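Local coordinates for transcriptional regulator, marR family, putative (Sulfolobus solfataricus, PDB 3F3X), which regulates transcription as a DNA-binding MarR-family protein, BldR, and is linked to transcriptional activation in this archaeon, at the interface of chains A and B. Sequence-based numbering; all coordinates share one arbitrary frame. Chains: chain A/B, Transcriptional regulator, marR family, putative.

The interface of chains A and B. Residues chain A 17, 20-21, 24-25, 115, 118-119; chain B 11, 135, 138-139.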
ATOM      1  N   ILE A  17      -0.966  -4.305  -4.940  1.00 23.70           N
ATOM      2  CA  ILE A  17      -0.782  -3.236  -5.915  1.00 24.09           C
ATOM      3  C   ILE A  17       0.118  -2.146  -5.337  1.00 24.59           C
ATOM      4  O   ILE A  17       1.036  -1.669  -6.007  1.00 23.94           O
ATOM      5  CB  ILE A  17      -2.136  -2.622  -6.340  1.00 23.95           C
ATOM      6  CG1 ILE A  17      -2.988  -3.691  -7.039  1.00 21.94           C
ATOM      7  CG2 ILE A  17      -1.902  -1.433  -7.276  1.00 24.49           C
ATOM      8  CD1 ILE A  17      -4.397  -3.242  -7.419  1.00 20.93           C
ATOM      9  N   GLY A  20       3.779  -3.438  -4.886  1.00 29.64           N
ATOM     10  CA  GLY A  20       4.419  -3.560  -6.182  1.00 30.28           C
ATOM     11  C   GLY A  20       4.662  -2.219  -6.854  1.00 30.94           C
ATOM     12  O   GLY A  20       5.762  -1.950  -7.335  1.00 31.48           O
ATOM     13  N   SER A  21       3.641  -1.370  -6.881  1.00 29.58           N
ATOM     14  CA  SER A  21       3.770  -0.069  -7.527  1.00 30.32           C
ATOM     15  C   SER A  21       4.717   0.889  -6.814  1.00 31.01           C
ATOM     16  O   SER A  21       5.470   1.611  -7.470  1.00 30.90           O
ATOM     17  CB  SER A  21       2.399   0.590  -7.681  1.00 29.83           C
ATOM     18  OG  SER A  21       1.889   1.002  -6.428  1.00 30.94           O
ATOM     19  N   GLU A  24       8.263   0.318  -7.750  1.00 31.56           N
ATOM     20  CA  GLU A  24       8.545   0.844  -9.079  1.00 32.36           C
ATOM     21  C   GLU A  24       8.602   2.363  -9.054  1.00 30.74           C
ATOM     22  O   GLU A  24       9.485   2.969  -9.666  1.00 29.88           O
ATOM     23  CB  GLU A  24       7.486   0.381 -10.077  1.00 36.08           C
ATOM     24  CG  GLU A  24       7.510  -1.114 -10.322  1.00 43.29           C
ATOM     25  CD  GLU A  24       7.256  -1.457 -11.773  1.00 47.71           C
ATOM     26  OE1 GLU A  24       7.991  -0.935 -12.638  1.00 51.88           O
ATOM     27  OE2 GLU A  24       6.330  -2.250 -12.048  1.00 50.80           O
ATOM     28  N   PHE A  25       7.665   2.972  -8.334  1.00 27.74           N
ATOM     29  CA  PHE A  25       7.614   4.428  -8.217  1.00 27.87           C
ATOM     30  C   PHE A  25       8.884   4.977  -7.579  1.00 28.18           C
ATOM     31  O   PHE A  25       9.517   5.881  -8.126  1.00 27.14           O
ATOM     32  CB  PHE A  25       6.403   4.859  -7.383  1.00 26.53           C
ATOM     33  CG  PHE A  25       5.085   4.718  -8.092  1.00 27.82           C
ATOM     34  CD1 PHE A  25       5.019   4.199  -9.380  1.00 28.05           C
ATOM     35  CD2 PHE A  25       3.905   5.122  -7.472  1.00 28.57           C
ATOM     36  CE1 PHE A  25       3.797   4.075 -10.041  1.00 29.13           C
ATOM     37  CE2 PHE A  25       2.676   5.002  -8.123  1.00 32.08           C
ATOM     38  CZ  PHE A  25       2.625   4.479  -9.415  1.00 29.83           C
ATOM     39  N   VAL A 115       2.709   4.966 -15.207  1.00 27.38           N
ATOM     40  CA  VAL A 115       1.412   4.351 -14.942  1.00 28.62           C
ATOM     41  C   VAL A 115       0.648   4.117 -16.236  1.00 29.85           C
ATOM     42  O   VAL A 115       0.016   3.074 -16.429  1.00 28.45           O
ATOM     43  CB  VAL A 115       0.565   5.216 -13.995  1.00 28.54           C
ATOM     44  CG1 VAL A 115      -0.815   4.588 -13.821  1.00 26.29           C
ATOM     45  CG2 VAL A 115       1.273   5.325 -12.646  1.00 27.39           C
ATOM     46  N   MET A 118       2.062   1.055 -17.979  1.00 39.79           N
ATOM     47  CA  MET A 118       1.686  -0.171 -17.330  1.00 40.21           C
ATOM     48  C   MET A 118       0.233  -0.545 -17.443  1.00 39.38           C
ATOM     49  O   MET A 118      -0.072  -1.712 -17.685  1.00 37.92           O
ATOM     50  CB  MET A 118       2.071  -0.137 -15.860  1.00 42.54           C
ATOM     51  CG  MET A 118       3.550   0.069 -15.590  1.00 46.87           C
ATOM     52  SD  MET A 118       3.849  -0.258 -13.810  1.00 51.00           S
ATOM     53  CE  MET A 118       3.087   1.190 -12.980  1.00 49.83           C
ATOM     54  N   LEU A 119      -0.657   0.433 -17.295  1.00 37.29           N
ATOM     55  CA  LEU A 119      -2.094   0.177 -17.306  1.00 36.41           C
ATOM     56  C   LEU A 119      -2.758   0.601 -18.598  1.00 36.46           C
ATOM     57  O   LEU A 119      -3.935   0.967 -18.618  1.00 35.54           O
ATOM     58  CB  LEU A 119      -2.746   0.924 -16.137  1.00 35.35           C
ATOM     59  CG  LEU A 119      -2.167   0.699 -14.736  1.00 35.44           C
ATOM     60  CD1 LEU A 119      -3.007   1.436 -13.687  1.00 33.67           C
ATOM     61  CD2 LEU A 119      -2.143  -0.799 -14.442  1.00 36.88           C
TER
ATOM     62  N   MET B  11      -3.745   5.203  -8.813  1.00 22.86           N
ATOM     63  CA  MET B  11      -2.641   4.697  -8.011  1.00 23.73           C
ATOM     64  C   MET B  11      -2.429   5.533  -6.743  1.00 25.32           C
ATOM     65  O   MET B  11      -2.091   4.988  -5.686  1.00 24.12           O
ATOM     66  CB  MET B  11      -1.360   4.649  -8.851  1.00 25.22           C
ATOM     67  CG  MET B  11      -1.481   3.780 -10.111  1.00 27.11           C
ATOM     68  SD  MET B  11      -1.950   2.041  -9.796  1.00 30.01           S
ATOM     69  CE  MET B  11      -0.520   1.475  -9.000  1.00 28.70           C
ATOM     70  N   ILE B 135      -5.229  -4.735 -12.867  1.00 30.18           N
ATOM     71  CA  ILE B 135      -4.187  -3.756 -12.578  1.00 29.63           C
ATOM     72  C   ILE B 135      -2.975  -4.438 -11.941  1.00 29.45           C
ATOM     73  O   ILE B 135      -1.832  -4.207 -12.351  1.00 26.59           O
ATOM     74  CB  ILE B 135      -4.720  -2.642 -11.643  1.00 29.36           C
ATOM     75  CG1 ILE B 135      -5.645  -1.712 -12.436  1.00 29.48           C
ATOM     76  CG2 ILE B 135      -3.564  -1.862 -11.029  1.00 28.79           C
ATOM     77  CD1 ILE B 135      -6.376  -0.702 -11.584  1.00 30.52           C
ATOM     78  N   ARG B 138      -0.728  -6.225 -14.326  1.00 34.13           N
ATOM     79  CA  ARG B 138       0.043  -5.315 -15.168  1.00 36.67           C
ATOM     80  C   ARG B 138       1.228  -4.701 -14.426  1.00 38.83           C
ATOM     81  O   ARG B 138       2.222  -4.315 -15.042  1.00 39.03           O
ATOM     82  CB  ARG B 138      -0.871  -4.216 -15.714  1.00 36.49           C
ATOM     83  CG  ARG B 138      -1.918  -4.724 -16.697  1.00 39.59           C
ATOM     84  CD  ARG B 138      -1.270  -5.178 -17.995  1.00 40.32           C
ATOM     85  NE  ARG B 138      -2.237  -5.671 -18.975  1.00 43.85           N
ATOM     86  CZ  ARG B 138      -2.726  -6.909 -18.996  1.00 45.66           C
ATOM     87  NH1 ARG B 138      -2.343  -7.797 -18.086  1.00 45.06           N
ATOM     88  NH2 ARG B 138      -3.595  -7.266 -19.934  1.00 45.45           N
ATOM     89  N   ILE B 139       1.120  -4.627 -13.103  1.00 41.11           N
ATOM     90  CA  ILE B 139       2.181  -4.073 -12.265  1.00 43.77           C
ATOM     91  C   ILE B 139       3.442  -4.929 -12.366  1.00 44.39           C
ATOM     92  O   ILE B 139       4.518  -4.357 -12.639  1.00 45.22           O
ATOM     93  CB  ILE B 139       1.753  -4.007 -10.774  1.00 43.98           C
ATOM     94  CG1 ILE B 139       0.485  -3.162 -10.626  1.00 45.22           C
ATOM     95  CG2 ILE B 139       2.885  -3.437  -9.927  1.00 44.57           C
ATOM     96  CD1 ILE B 139       0.595  -1.758 -11.198  1.00 45.67           C
TER
HETATM   97  O   HOH W   1      -0.354   2.633  -5.187  1.00 36.43           O
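Helix 3-33 of chain A, together with the end of its helix 98-118, where A:Leu119 has already left helical geometry, receives helix 3-33 of chain B and the last turn of helix 125-138 of chain B with B:Ile139 just beyond it. The patch has a twin with the chains exchanged, as expected of the two-fold dimer typical of MarR proteins, and it illustrates how an unbranched thioether chain, bent twice, can serve several neighbours across a dimer interface. B:Met11 starts with CG anti to its carbonyl carbon, then bends at both chi2 and chi3 (-58° and -68°), so each atom along it meets a different neighbour. CB lies by the CZ corner of the A:Phe25 ring, whereas B:Met11 CG runs antiparallel past both methyls of A:Val115, with CG1 at 3.9 Å. SD meets CD1 of A:Leu119 tip to tip, and B:Met11 CE lies against CB of A:Ser21 at 3.3 Å, tighter than usual for two carbons, while also touching CG2 of A:Ile17, whose side chain crosses at about a right angle. An alanine here would probably loosen this junction, because the loss of CG, SD and CE removes the contacts to A:Val115, A:Leu119, A:Ser21 and A:Ile17. Beside this, A:Leu119 sends CD2 obliquely across B:Ile135, 3.8 Å from CG2, and also onto CB of B:Arg138. B:Ile139, the last residue modelled, lays CG2 3.8 Å from A:Gly20 C, where the absent side chain probably lets the methyl sit on the main chain. The backbone O of B:Ile139 stands 2.8 Å from the carboxyl OE2 of A:Glu24, a pairing probably unfavourable unless the carboxyl is protonated, which the structure does not show. A:Ser21 holds its hydroxyl OG in the crowded position between N and the carbonyl carbon (chi1 71°), donating to the backbone O of A:Ile17 at 2.8 Å from above the carbonyl plane. A:Ser21 OG also reaches water 1 at 3.0 Å, and that water lies 3.0 Å from the backbone O of B:Met11.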